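Extracellular ligand-binding receptor (Sphaerobacter thermophilus, PDB 4ZPJ) probably serves as the substrate-binding receptor of an ABC transporter, capturing a small ligand outside the membrane for uptake. Local coordinates at residues A[112-115]-A[116-120]. Numbering follows the deposited sequence.
Sequences TRQL and IERDR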
loop_
_atom_site.group_PDB
_atom_site.type_symbol
_atom_site.label_atom_id
_atom_site.label_comp_id
_atom_site.label_asym_id
_atom_site.label_seq_id
_atom_site.Cartn_x
_atom_site.Cartn_y
_atom_site.Cartn_z
ATOM N N THR A 112 12.507 17.707 -3.929
ATOM C CA THR A 112 11.601 18.202 -2.920
ATOM C C THR A 112 11.965 19.636 -2.657
ATOM O O THR A 112 11.079 20.479 -2.614
ATOM C CB THR A 112 11.658 17.352 -1.625
ATOM O OG1 THR A 112 11.179 16.030 -1.889
ATOM C CG2 THR A 112 10.802 17.933 -0.544
ATOM N N ARG A 113 13.269 19.942 -2.551
ATOM C CA ARG A 113 13.656 21.331 -2.327
ATOM C C ARG A 113 13.171 22.243 -3.436
ATOM O O ARG A 113 12.704 23.327 -3.166
ATOM C CB ARG A 113 15.163 21.501 -2.156
ATOM C CG ARG A 113 15.613 21.160 -0.745
ATOM C CD ARG A 113 16.913 21.866 -0.337
ATOM N NE ARG A 113 16.933 22.075 1.127
ATOM C CZ ARG A 113 17.404 21.208 2.040
ATOM N NH1 ARG A 113 17.952 20.046 1.688
ATOM N NH2 ARG A 113 17.350 21.518 3.328
ATOM N N GLN A 114 13.274 21.787 -4.673
ATOM C CA GLN A 114 12.771 22.540 -5.823
ATOM C C GLN A 114 11.237 22.824 -5.787
ATOM O O GLN A 114 10.806 23.933 -6.020
ATOM C CB GLN A 114 13.184 21.807 -7.104
ATOM C CG GLN A 114 12.443 22.210 -8.355
ATOM C CD GLN A 114 12.549 21.169 -9.458
ATOM O OE1 GLN A 114 13.628 20.587 -9.702
ATOM N NE2 GLN A 114 11.428 20.944 -10.153
ATOM N N LEU A 115 10.429 21.828 -5.464
ATOM C CA LEU A 115 8.979 22.004 -5.467
ATOM C C LEU A 115 8.575 23.011 -4.403
ATOM O O LEU A 115 7.694 23.820 -4.631
ATOM C CB LEU A 115 8.266 20.691 -5.164
ATOM C CG LEU A 115 8.374 19.540 -6.144
ATOM C CD1 LEU A 115 7.897 18.261 -5.432
ATOM C CD2 LEU A 115 7.548 19.821 -7.392
ATOM N N ILE A 116 9.220 22.928 -3.238
ATOM C CA ILE A 116 9.010 23.896 -2.183
ATOM C C ILE A 116 9.537 25.290 -2.582
ATOM O O ILE A 116 8.767 26.230 -2.596
ATOM C CB ILE A 116 9.770 23.506 -0.914
ATOM C CG1 ILE A 116 9.255 22.192 -0.321
ATOM C CG2 ILE A 116 9.728 24.658 0.086
ATOM C CD1 ILE A 116 9.966 21.791 0.951
ATOM N N GLU A 117 10.843 25.403 -2.857
ATOM C CA GLU A 117 11.533 26.705 -3.059
ATOM C C GLU A 117 11.253 27.363 -4.430
ATOM O O GLU A 117 10.905 28.533 -4.492
ATOM C CB GLU A 117 13.066 26.554 -2.933
ATOM C CG GLU A 117 13.632 25.976 -1.623
ATOM C CD GLU A 117 15.183 25.824 -1.664
ATOM O OE1 GLU A 117 15.792 25.677 -2.765
ATOM O OE2 GLU A 117 15.811 25.868 -0.583
ATOM N N ARG A 118 11.440 26.617 -5.516
ATOM C CA ARG A 118 11.208 27.117 -6.891
ATOM C C ARG A 118 9.717 27.185 -7.219
ATOM O O ARG A 118 9.179 28.217 -7.568
ATOM C CB ARG A 118 11.907 26.195 -7.926
ATOM C CG ARG A 118 11.887 26.668 -9.414
ATOM C CD ARG A 118 12.382 25.613 -10.461
ATOM N NE ARG A 118 11.372 24.593 -10.880
ATOM C CZ ARG A 118 10.274 24.845 -11.624
ATOM N NH1 ARG A 118 9.429 23.871 -11.944
ATOM N NH2 ARG A 118 9.995 26.074 -12.064
ATOM N N ASP A 119 9.049 26.055 -7.122
ATOM C CA ASP A 119 7.692 25.971 -7.639
ATOM C C ASP A 119 6.650 26.531 -6.678
ATOM O O ASP A 119 5.531 26.818 -7.090
ATOM C CB ASP A 119 7.415 24.529 -8.048
ATOM C CG ASP A 119 8.283 24.109 -9.226
ATOM O OD1 ASP A 119 8.254 24.857 -10.225
ATOM O OD2 ASP A 119 9.010 23.083 -9.182
ATOM N N ARG A 120 7.024 26.687 -5.411
ATOM C CA ARG A 120 6.163 27.269 -4.392
ATOM C C ARG A 120 4.830 26.524 -4.307
ATOM O O ARG A 120 3.777 27.083 -4.339
ATOM C CB ARG A 120 5.997 28.773 -4.634
ATOM C CG ARG A 120 7.322 29.578 -4.575
ATOM C CD ARG A 120 7.898 29.591 -3.147
ATOM N NE ARG A 120 9.187 30.284 -3.021
ATOM C CZ ARG A 120 9.761 30.634 -1.857
ATOM N NH1 ARG A 120 9.175 30.363 -0.690
ATOM N NH2 ARG A 120 10.936 31.261 -1.867
#
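Ile116 N and Glu117 N reach back to Thr112 O (3.1 Å) and Arg113 O as ordinary helical bonds, but at Gln114 O the turn widens: Asp119 N binds it from five residues on at 3.0 Å, in the carbonyl plane, while the bond from Arg118 N is bent and weak. Gln114 lies alongside Arg118, its CG 3.6 Å from Arg118 NE at the guanidinium edge. With CG anti to the backbone N (chi1 164°) and the chain extended beyond, Gln114 brings NE2 within 3.4 Å of Asp119 OD2, a weak but fairly straight bond with amide and carboxylate planes 70° apart. The same NE2 also makes a weak hydrogen bond to Glu99, a zinc-binding residue, and a zinc ion lies about 4 Å from the nearest side-chain atom of Gln114. A leucine here would probably leave Asp119 OD2 and Glu99 without this shared amide donor. Asp119 also meets Arg118 in a modelled salt bridge, too short to trust in detail. On another side, Ile116 CG1 lies 3.4 Å from Thr112 O and CD1 is 4.2 Å from Thr112 CG2; both side chains also pack on helix 130-142. Glu117 CG presses against Arg113 O, yet its OE2 stays 4.3 Å from Arg113 NE, too far for a salt bridge. Arg120, with positive phi, leaves helical geometry, and the chain turns toward strand 123-126. This is the carboxy-terminal end of the helix in a beta-alpha-beta crossover from strand 92-100, a unit characteristic of the alpha/beta lobes of periplasmic binding proteins.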